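Local structure of Cel44C (Paenibacillus polymyxa, 2YIH) at residues D260-Q265 and D279-H284; V283-E288 and L335-R340. The protein hydrolyses xyloglucan and cellulosic beta-1,4-glucan internally as an endo-acting glycosidase, this chain containing its glycoside hydrolase family 44 catalytic module. The protein carries 8 engineered substitutions. One frame throughout, in Å; residues are numbered along the deposited sequence.

Contact 1. Residues D260-Q265 and D279-H284; sequences DYYLDQ and DVFDVH
Phe281 offers an edge to the ring of Tyr262: Tyr262 CD2 lies near the plane of the phenylalanine, 3.6 Å from Phe281 CE1. The two planes are turned 66° against each other with ring centres 5.9 Å apart. Leu263 completes the contact, its CD2 coming obliquely to the Phe281 ring, 3.7 Å from Phe281 CD1.

These residues join helix 258-273 to strand 280-285 in the (beta/alpha)8 barrel, the helix belonging to the beta-alpha-beta crossover that starts at the neighbouring parallel strand 227-233. Phe281 projects outward from the barrel wall to meet the helix, whereas its neighbour Asp282 hydrogen-bonds Thr357 of strand 353-359. A large apolar ring suits this outward position because it is long enough to reach from the strand to the helix, whose nearest CA atoms, those of Phe281 and Leu263, are 8.1 Å apart. With CG anti to the backbone N (chi1 -173°), the ring extends far enough to reach two adjacent helical residues at once.

On the helix, Tyr262 presents its CD2 and CE2 carbons, and its ring also touches Pro231 of strand 227-233, while branched Leu263 packs beside it against the same CD1-CE1 side of Phe281 and touches Ser344 and Tyr348 of helix 337-348. Pro231 touches Phe281 as well, giving the two rings a common neighbour. No hydrogen bond crosses this buried interface, as befits hydrocarbon surfaces; the helical turn is held by its own backbone, with Asp264 N donating to Asp260 O at 2.9 Å. The leucine and phenylalanine side chains cross at about a right angle, bringing Leu263 CG to 3.9 Å from Phe281 CD1.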
ATOM      1  N   ASP A 260     -10.082  11.026  12.717  1.00 10.13           N
ATOM      2  CA  ASP A 260     -11.193  10.725  13.635  1.00 10.85           C
ATOM      3  C   ASP A 260     -12.534  11.227  13.130  1.00 10.19           C
ATOM      4  O   ASP A 260     -13.538  10.503  13.207  1.00 10.99           O
ATOM      5  CB  ASP A 260     -10.921  11.348  15.016  1.00 11.83           C
ATOM      6  CG  ASP A 260      -9.767  10.670  15.736  1.00 12.72           C
ATOM      7  OD1 ASP A 260      -9.397   9.536  15.362  1.00 14.06           O
ATOM      8  OD2 ASP A 260      -9.187  11.294  16.643  1.00 15.10           O
ATOM      9  N   TYR A 261     -12.542  12.449  12.582  1.00 10.47           N
ATOM     10  CA  TYR A 261     -13.776  13.016  12.024  1.00 10.39           C
ATOM     11  C   TYR A 261     -14.330  12.099  10.927  1.00 10.31           C
ATOM     12  O   TYR A 261     -15.525  11.807  10.876  1.00  9.93           O
ATOM     13  CB  TYR A 261     -13.526  14.444  11.478  1.00 10.30           C
ATOM     14  CG  TYR A 261     -14.668  15.007  10.639  1.00 10.73           C
ATOM     15  CD1 TYR A 261     -15.714  15.714  11.235  1.00 11.12           C
ATOM     16  CD2 TYR A 261     -14.681  14.879   9.239  1.00 10.91           C
ATOM     17  CE1 TYR A 261     -16.766  16.228  10.452  1.00 11.17           C
ATOM     18  CE2 TYR A 261     -15.722  15.394   8.459  1.00 11.10           C
ATOM     19  CZ  TYR A 261     -16.758  16.066   9.074  1.00 11.94           C
ATOM     20  OH  TYR A 261     -17.786  16.564   8.332  1.00 12.02           O
ATOM     21  N   TYR A 262     -13.450  11.697  10.018  1.00 10.21           N
ATOM     22  CA  TYR A 262     -13.863  10.846   8.899  1.00  9.79           C
ATOM     23  C   TYR A 262     -14.418   9.501   9.379  1.00  9.76           C
ATOM     24  O   TYR A 262     -15.481   9.064   8.943  1.00 10.21           O
ATOM     25  CB  TYR A 262     -12.694  10.624   7.958  1.00  9.06           C
ATOM     26  CG  TYR A 262     -12.999   9.771   6.731  1.00  8.58           C
ATOM     27  CD1 TYR A 262     -13.477  10.357   5.540  1.00  8.38           C
ATOM     28  CD2 TYR A 262     -12.686   8.405   6.724  1.00  8.49           C
ATOM     29  CE1 TYR A 262     -13.705   9.581   4.418  1.00  8.22           C
ATOM     30  CE2 TYR A 262     -12.895   7.637   5.621  1.00  8.40           C
ATOM     31  CZ  TYR A 262     -13.379   8.233   4.466  1.00  8.18           C
ATOM     32  OH  TYR A 262     -13.521   7.471   3.365  1.00  8.63           O
ATOM     33  N   LEU A 263     -13.697   8.862  10.295  1.00  9.87           N
ATOM     34  CA  LEU A 263     -14.118   7.563  10.813  1.00 10.44           C
ATOM     35  C   LEU A 263     -15.478   7.657  11.490  1.00 10.84           C
ATOM     36  O   LEU A 263     -16.388   6.872  11.200  1.00 10.76           O
ATOM     37  CB  LEU A 263     -13.069   6.993  11.768  1.00 10.57           C
ATOM     38  CG  LEU A 263     -11.802   6.479  11.094  1.00 10.97           C
ATOM     39  CD1 LEU A 263     -10.642   6.486  12.072  1.00 11.12           C
ATOM     40  CD2 LEU A 263     -12.029   5.086  10.519  1.00 11.13           C
ATOM     41  N   ASP A 264     -15.646   8.677  12.332  1.00 11.50           N
ATOM     42  CA  ASP A 264     -16.898   8.836  13.063  1.00 12.33           C
ATOM     43  C   ASP A 264     -18.036   9.181  12.112  1.00 12.12           C
ATOM     44  O   ASP A 264     -19.150   8.660  12.234  1.00 11.22           O
ATOM     45  CB  ASP A 264     -16.717   9.931  14.138  1.00 13.77           C
ATOM     46  CG  ASP A 264     -17.870   9.986  15.128  1.00 16.76           C
ATOM     47  OD1 ASP A 264     -18.427   8.936  15.467  1.00 17.56           O
ATOM     48  OD2 ASP A 264     -18.152  11.100  15.630  1.00 21.40           O
ATOM     49  N   GLN A 265     -17.769  10.057  11.137  1.00 10.91           N
ATOM     50  CA  GLN A 265     -18.828  10.467  10.200  1.00 11.38           C
ATOM     51  C   GLN A 265     -19.221   9.334   9.264  1.00 11.04           C
ATOM     52  O   GLN A 265     -20.407   9.178   8.956  1.00 10.64           O
ATOM     53  CB  GLN A 265     -18.411  11.716   9.384  1.00 12.43           C
ATOM     54  CG  GLN A 265     -18.279  13.000  10.254  1.00 14.64           C
ATOM     55  CD  GLN A 265     -19.584  13.385  10.959  1.00 16.79           C
ATOM     56  OE1 GLN A 265     -19.629  13.562  12.195  1.00 21.52           O
ATOM     57  NE2 GLN A 265     -20.656  13.393  10.203  1.00 16.66           N
ATOM     58  N   ASP A 279     -14.994   0.039   4.569  1.00  7.79           N
ATOM     59  CA  ASP A 279     -14.426  -1.217   5.013  1.00  7.83           C
ATOM     60  C   ASP A 279     -12.981  -1.080   5.440  1.00  7.55           C
ATOM     61  O   ASP A 279     -12.540  -1.772   6.359  1.00  8.01           O
ATOM     62  CB  ASP A 279     -14.551  -2.265   3.907  1.00  8.11           C
ATOM     63  CG  ASP A 279     -15.982  -2.627   3.665  1.00  8.75           C
ATOM     64  OD1 ASP A 279     -16.529  -3.323   4.560  1.00  9.11           O
ATOM     65  OD2 ASP A 279     -16.567  -2.122   2.680  1.00  8.64           O
ATOM     66  N   VAL A 280     -12.231  -0.204   4.755  1.00  7.58           N
ATOM     67  CA  VAL A 280     -10.792  -0.113   4.969  1.00  7.19           C
ATOM     68  C   VAL A 280     -10.391   1.351   4.983  1.00  7.55           C
ATOM     69  O   VAL A 280     -10.683   2.081   4.021  1.00  7.24           O
ATOM     70  CB  VAL A 280     -10.005  -0.827   3.833  1.00  6.91           C
ATOM     71  CG1 VAL A 280      -8.494  -0.834   4.119  1.00  6.87           C
ATOM     72  CG2 VAL A 280     -10.540  -2.284   3.608  1.00  6.91           C
ATOM     73  N   PHE A 281      -9.723   1.749   6.052  1.00  7.24           N
ATOM     74  CA  PHE A 281      -9.230   3.112   6.178  1.00  7.47           C
ATOM     75  C   PHE A 281      -7.883   3.130   5.498  1.00  7.70           C
ATOM     76  O   PHE A 281      -7.002   2.328   5.830  1.00  7.39           O
ATOM     77  CB  PHE A 281      -9.128   3.534   7.646  1.00  8.03           C
ATOM     78  CG  PHE A 281      -8.769   4.995   7.814  1.00  8.04           C
ATOM     79  CD1 PHE A 281      -9.754   5.969   7.759  1.00  8.00           C
ATOM     80  CD2 PHE A 281      -7.437   5.383   7.971  1.00  8.11           C
ATOM     81  CE1 PHE A 281      -9.415   7.343   7.869  1.00  8.33           C
ATOM     82  CE2 PHE A 281      -7.087   6.737   8.083  1.00  8.25           C
ATOM     83  CZ  PHE A 281      -8.085   7.717   8.013  1.00  8.26           C
ATOM     84  N   ASP A 282      -7.771   3.999   4.486  1.00  7.56           N
ATOM     85  CA  ASP A 282      -6.784   3.894   3.400  1.00  7.83           C
ATOM     86  C   ASP A 282      -5.922   5.169   3.443  1.00  7.89           C
ATOM     87  O   ASP A 282      -6.454   6.275   3.324  1.00  7.36           O
ATOM     88  CB  ASP A 282      -7.587   3.822   2.094  1.00  8.23           C
ATOM     89  CG  ASP A 282      -6.719   3.707   0.837  1.00  8.58           C
ATOM     90  OD1 ASP A 282      -5.578   4.207   0.840  1.00  9.52           O
ATOM     91  OD2 ASP A 282      -7.199   3.144  -0.166  1.00  8.48           O
ATOM     92  N   VAL A 283      -4.631   5.011   3.737  1.00  7.72           N
ATOM     93  CA  VAL A 283      -3.666   6.128   3.688  1.00  8.26           C
ATOM     94  C   VAL A 283      -2.480   5.853   2.748  1.00  7.83           C
ATOM     95  O   VAL A 283      -2.153   4.701   2.434  1.00  7.81           O
ATOM     96  CB  VAL A 283      -3.110   6.450   5.095  1.00  8.44           C
ATOM     97  CG1 VAL A 283      -4.238   6.858   6.034  1.00  8.82           C
ATOM     98  CG2 VAL A 283      -2.324   5.273   5.666  1.00  8.86           C
ATOM     99  N   HIS A 284      -1.860   6.939   2.282  1.00  7.69           N
ATOM    100  CA  HIS A 284      -0.528   6.880   1.669  1.00  7.70           C
ATOM    101  C   HIS A 284       0.528   7.399   2.655  1.00  7.73           C
ATOM    102  O   HIS A 284       0.245   8.265   3.479  1.00  8.09           O
ATOM    103  CB  HIS A 284      -0.537   7.725   0.391  1.00  7.36           C
ATOM    104  CG  HIS A 284      -1.504   7.205  -0.631  1.00  7.44           C
ATOM    105  ND1 HIS A 284      -1.779   7.857  -1.817  1.00  7.38           N
ATOM    106  CD2 HIS A 284      -2.211   6.047  -0.661  1.00  7.26           C
ATOM    107  CE1 HIS A 284      -2.634   7.133  -2.524  1.00  7.62           C
ATOM    108  NE2 HIS A 284      -2.908   6.025  -1.845  1.00  7.69           N
TER

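Contact 2. Residues V283-E288 and L335-R340; sequences VHWYPE and LPILPR. With BGC (beta-D-glucopyranose), chain B.
A cis peptide bond joins Leu335 to Pro336, just where the chain enters helix 337-348, and the residues flanking this proline both reach the indole of Trp285. Pro336 itself occupies the N-cap position. Ile337 carries most of the contact: its CG2 methyl sits over one face of the indole, 4.0 Å from the centroid of the six-membered ring of Trp285 and 14° off the normal, a CH-pi contact. A chi1 of -167° puts Ile337 CG1 anti to the backbone N and CG2 between that N and the carbonyl carbon; from there CG2 lies over the face while CG1 reaches Trp285 CZ3. Leu335 adds CD2, 4.4 Å from Trp285 CH2, in an oblique approach.

In the (beta/alpha)8 barrel, helix 337-348 leads into strand 353-359, the parallel neighbour of strand 280-285. Trp285 points outward toward that helix; its broad apolar surface also touches Met356 and Tyr239, and a beta-branched isoleucine suits the place because one branch can point at the ring face while the other lies along the same ring.

Beyond Trp285 the chain continues into the glycan pocket, to which Tyr286 and Glu288 belong. There O2 of a glucose unit of the bound glycan donates a hydrogen bond to Glu288 OE2 at 2.7 Å, and Trp326 NE1 hydrogen-bonds the same carboxylate oxygen.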
ATOM      1  N   VAL A 283      -4.631   5.011   3.737  1.00  7.72           N
ATOM      2  CA  VAL A 283      -3.666   6.128   3.688  1.00  8.26           C
ATOM      3  C   VAL A 283      -2.480   5.853   2.748  1.00  7.83           C
ATOM      4  O   VAL A 283      -2.153   4.701   2.434  1.00  7.81           O
ATOM      5  CB  VAL A 283      -3.110   6.450   5.095  1.00  8.44           C
ATOM      6  CG1 VAL A 283      -4.238   6.858   6.034  1.00  8.82           C
ATOM      7  CG2 VAL A 283      -2.324   5.273   5.666  1.00  8.86           C
ATOM      8  N   HIS A 284      -1.860   6.939   2.282  1.00  7.69           N
ATOM      9  CA  HIS A 284      -0.528   6.880   1.669  1.00  7.70           C
ATOM     10  C   HIS A 284       0.528   7.399   2.655  1.00  7.73           C
ATOM     11  O   HIS A 284       0.245   8.265   3.479  1.00  8.09           O
ATOM     12  CB  HIS A 284      -0.537   7.725   0.391  1.00  7.36           C
ATOM     13  CG  HIS A 284      -1.504   7.205  -0.631  1.00  7.44           C
ATOM     14  ND1 HIS A 284      -1.779   7.857  -1.817  1.00  7.38           N
ATOM     15  CD2 HIS A 284      -2.211   6.047  -0.661  1.00  7.26           C
ATOM     16  CE1 HIS A 284      -2.634   7.133  -2.524  1.00  7.62           C
ATOM     17  NE2 HIS A 284      -2.908   6.025  -1.845  1.00  7.69           N
ATOM     18  N   TRP A 285       1.740   6.885   2.528  1.00  8.00           N
ATOM     19  CA  TRP A 285       2.811   7.242   3.465  1.00  8.34           C
ATOM     20  C   TRP A 285       4.155   7.304   2.745  1.00  8.69           C
ATOM     21  O   TRP A 285       4.768   6.267   2.444  1.00  8.75           O
ATOM     22  CB  TRP A 285       2.845   6.213   4.593  1.00  8.64           C
ATOM     23  CG  TRP A 285       3.922   6.467   5.622  1.00  9.35           C
ATOM     24  CD1 TRP A 285       5.063   5.751   5.795  1.00  9.36           C
ATOM     25  CD2 TRP A 285       3.885   7.430   6.687  1.00  9.77           C
ATOM     26  NE1 TRP A 285       5.777   6.243   6.879  1.00  9.58           N
ATOM     27  CE2 TRP A 285       5.075   7.271   7.443  1.00  9.69           C
ATOM     28  CE3 TRP A 285       2.972   8.429   7.068  1.00 10.10           C
ATOM     29  CZ2 TRP A 285       5.347   8.041   8.599  1.00 10.33           C
ATOM     30  CZ3 TRP A 285       3.262   9.213   8.225  1.00 10.73           C
ATOM     31  CH2 TRP A 285       4.445   9.031   8.939  1.00  9.91           C
ATOM     32  N   TYR A 286       4.595   8.526   2.430  1.00  8.70           N
ATOM     33  CA  TYR A 286       5.928   8.726   1.905  1.00  9.65           C
ATOM     34  C   TYR A 286       6.728   9.379   3.018  1.00  9.65           C
ATOM     35  O   TYR A 286       6.434  10.523   3.417  1.00 10.09           O
ATOM     36  CB  TYR A 286       5.871   9.621   0.666  1.00 10.49           C
ATOM     37  CG  TYR A 286       5.045   9.014  -0.436  1.00 11.24           C
ATOM     38  CD1 TYR A 286       5.518   7.918  -1.157  1.00 11.54           C
ATOM     39  CD2 TYR A 286       3.753   9.476  -0.699  1.00 12.11           C
ATOM     40  CE1 TYR A 286       4.770   7.373  -2.182  1.00 12.75           C
ATOM     41  CE2 TYR A 286       2.996   8.917  -1.728  1.00 13.26           C
ATOM     42  CZ  TYR A 286       3.536   7.856  -2.446  1.00 12.73           C
ATOM     43  OH  TYR A 286       2.829   7.298  -3.466  1.00 14.95           O
ATOM     44  N   PRO A 287       7.699   8.647   3.577  1.00  9.74           N
ATOM     45  CA  PRO A 287       8.461   9.182   4.718  1.00 10.02           C
ATOM     46  C   PRO A 287       8.986  10.591   4.444  1.00 10.79           C
ATOM     47  O   PRO A 287       9.471  10.872   3.326  1.00 10.38           O
ATOM     48  CB  PRO A 287       9.613   8.168   4.875  1.00  9.86           C
ATOM     49  CG  PRO A 287       8.990   6.841   4.434  1.00  9.51           C
ATOM     50  CD  PRO A 287       8.016   7.230   3.288  1.00  9.43           C
ATOM     51  N   GLU A 288       8.825  11.482   5.427  1.00 10.75           N
ATOM     52  CA  GLU A 288       9.479  12.786   5.411  1.00 11.12           C
ATOM     53  C   GLU A 288      10.851  12.726   6.073  1.00 11.43           C
ATOM     54  O   GLU A 288      11.546  13.746   6.138  1.00 12.61           O
ATOM     55  CB  GLU A 288       8.611  13.837   6.114  1.00 11.02           C
ATOM     56  CG  GLU A 288       7.289  14.121   5.385  1.00 11.85           C
ATOM     57  CD  GLU A 288       7.415  15.173   4.280  1.00 12.82           C
ATOM     58  OE1 GLU A 288       8.548  15.525   3.888  1.00 13.49           O
ATOM     59  OE2 GLU A 288       6.371  15.671   3.814  1.00 13.86           O
ATOM     60  N   LEU A 335       3.038   9.889  16.434  1.00 11.36           N
ATOM     61  CA  LEU A 335       3.990   8.832  16.098  1.00 11.62           C
ATOM     62  C   LEU A 335       4.237   7.936  17.309  1.00 12.45           C
ATOM     63  O   LEU A 335       4.191   8.398  18.452  1.00 13.41           O
ATOM     64  CB  LEU A 335       5.326   9.449  15.622  1.00 11.92           C
ATOM     65  CG  LEU A 335       5.194  10.451  14.464  1.00 11.24           C
ATOM     66  CD1 LEU A 335       6.592  11.037  14.100  1.00 11.94           C
ATOM     67  CD2 LEU A 335       4.522   9.804  13.225  1.00 11.31           C
ATOM     68  N   PRO A 336       4.523   6.650  17.076  1.00 11.97           N
ATOM     69  CA  PRO A 336       4.611   5.979  15.778  1.00 11.47           C
ATOM     70  C   PRO A 336       3.279   5.855  15.087  1.00 10.82           C
ATOM     71  O   PRO A 336       2.232   5.778  15.733  1.00 10.58           O
ATOM     72  CB  PRO A 336       5.150   4.588  16.124  1.00 11.37           C
ATOM     73  CG  PRO A 336       4.777   4.388  17.605  1.00 12.61           C
ATOM     74  CD  PRO A 336       4.820   5.759  18.210  1.00 12.44           C
ATOM     75  N   ILE A 337       3.314   5.813  13.760  1.00 10.59           N
ATOM     76  CA  ILE A 337       2.098   6.040  13.016  1.00  9.91           C
ATOM     77  C   ILE A 337       1.131   4.872  12.979  1.00  9.82           C
ATOM     78  O   ILE A 337      -0.087   5.080  13.000  1.00  9.79           O
ATOM     79  CB  ILE A 337       2.362   6.657  11.612  1.00 10.08           C
ATOM     80  CG1 ILE A 337       1.047   7.161  11.002  1.00 10.07           C
ATOM     81  CG2 ILE A 337       3.082   5.664  10.690  1.00  9.52           C
ATOM     82  CD1 ILE A 337       0.518   8.463  11.663  1.00 10.93           C
ATOM     83  N   LEU A 338       1.617   3.631  12.927  1.00  9.81           N
ATOM     84  CA  LEU A 338       0.650   2.538  12.802  1.00 10.56           C
ATOM     85  C   LEU A 338      -0.178   2.355  14.084  1.00 11.25           C
ATOM     86  O   LEU A 338      -1.387   2.204  14.023  1.00 11.54           O
ATOM     87  CB  LEU A 338       1.326   1.225  12.378  1.00 10.71           C
ATOM     88  CG  LEU A 338       2.048   1.251  11.013  1.00 11.07           C
ATOM     89  CD1 LEU A 338       2.716  -0.128  10.755  1.00 10.92           C
ATOM     90  CD2 LEU A 338       1.111   1.605   9.849  1.00 11.41           C
ATOM     91  N   PRO A 339       0.463   2.411  15.250  1.00 12.22           N
ATOM     92  CA  PRO A 339      -0.384   2.244  16.444  1.00 12.63           C
ATOM     93  C   PRO A 339      -1.333   3.422  16.603  1.00 12.78           C
ATOM     94  O   PRO A 339      -2.501   3.249  17.019  1.00 13.42           O
ATOM     95  CB  PRO A 339       0.643   2.237  17.589  1.00 13.13           C
ATOM     96  CG  PRO A 339       1.876   1.643  16.967  1.00 14.05           C
ATOM     97  CD  PRO A 339       1.898   2.273  15.566  1.00 11.78           C
ATOM     98  N   ARG A 340      -0.897   4.594  16.163  1.00 12.08           N
ATOM     99  CA  ARG A 340      -1.777   5.764  16.254  1.00 12.00           C
ATOM    100  C   ARG A 340      -3.011   5.668  15.350  1.00 12.07           C
ATOM    101  O   ARG A 340      -4.127   6.071  15.734  1.00 11.90           O
ATOM    102  CB  ARG A 340      -1.009   7.054  15.979  1.00 12.80           C
ATOM    103  CG  ARG A 340      -1.825   8.298  16.257  1.00 13.50           C
ATOM    104  CD  ARG A 340      -2.086   8.491  17.760  1.00 13.97           C
ATOM    105  NE  ARG A 340      -2.950   9.652  18.023  1.00 15.38           N
ATOM    106  CZ  ARG A 340      -4.272   9.650  17.847  1.00 16.84           C
ATOM    107  NH1 ARG A 340      -4.893   8.552  17.386  1.00 17.22           N
ATOM    108  NH2 ARG A 340      -4.981  10.752  18.125  1.00 18.13           N
TER
HETATM  109  C2  BGC B   4       4.815  16.728   0.740  1.00 24.49           C
HETATM  110  C3  BGC B   4       4.842  16.406  -0.750  1.00 24.81           C
HETATM  111  C4  BGC B   4       3.444  16.603  -1.383  1.00 23.48           C
HETATM  112  C5  BGC B   4       3.011  18.026  -1.019  1.00 23.18           C
HETATM  113  C6  BGC B   4       1.659  18.448  -1.584  1.00 23.96           C
HETATM  114  C1  BGC B   4       4.249  18.107   1.004  1.00 23.66           C
HETATM  115  O2  BGC B   4       6.127  16.689   1.325  1.00 26.09           O
HETATM  116  O3  BGC B   4       5.205  15.035  -0.872  1.00 25.97           O
HETATM  117  O4  BGC B   4       3.464  16.327  -2.808  1.00 23.34           O
HETATM  118  O5  BGC B   4       2.945  18.196   0.408  1.00 22.80           O
HETATM  119  O6  BGC B   4       1.466  19.833  -1.292  1.00 26.30           O

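How the contacts relate
Both contacts use strand 280-285 of the barrel, and their centres lie 14 Å apart; their segments overlap at Val283 and His284, which touch across neither contact. Along the chain come helix 258-273, then the strand, then helix 337-348, so contact 1 joins the strand to the helix before it and contact 2 to a later helix, the one that leads into the next barrel strand, 353-359. Contact 1 uses the earlier part of the strand, away from the glycan; contact 2 uses the later part, and the loop that follows runs into the substrate pocket. Phe281 and Trp285, four residues apart on one strand, pack against two different helices on the outside of the barrel.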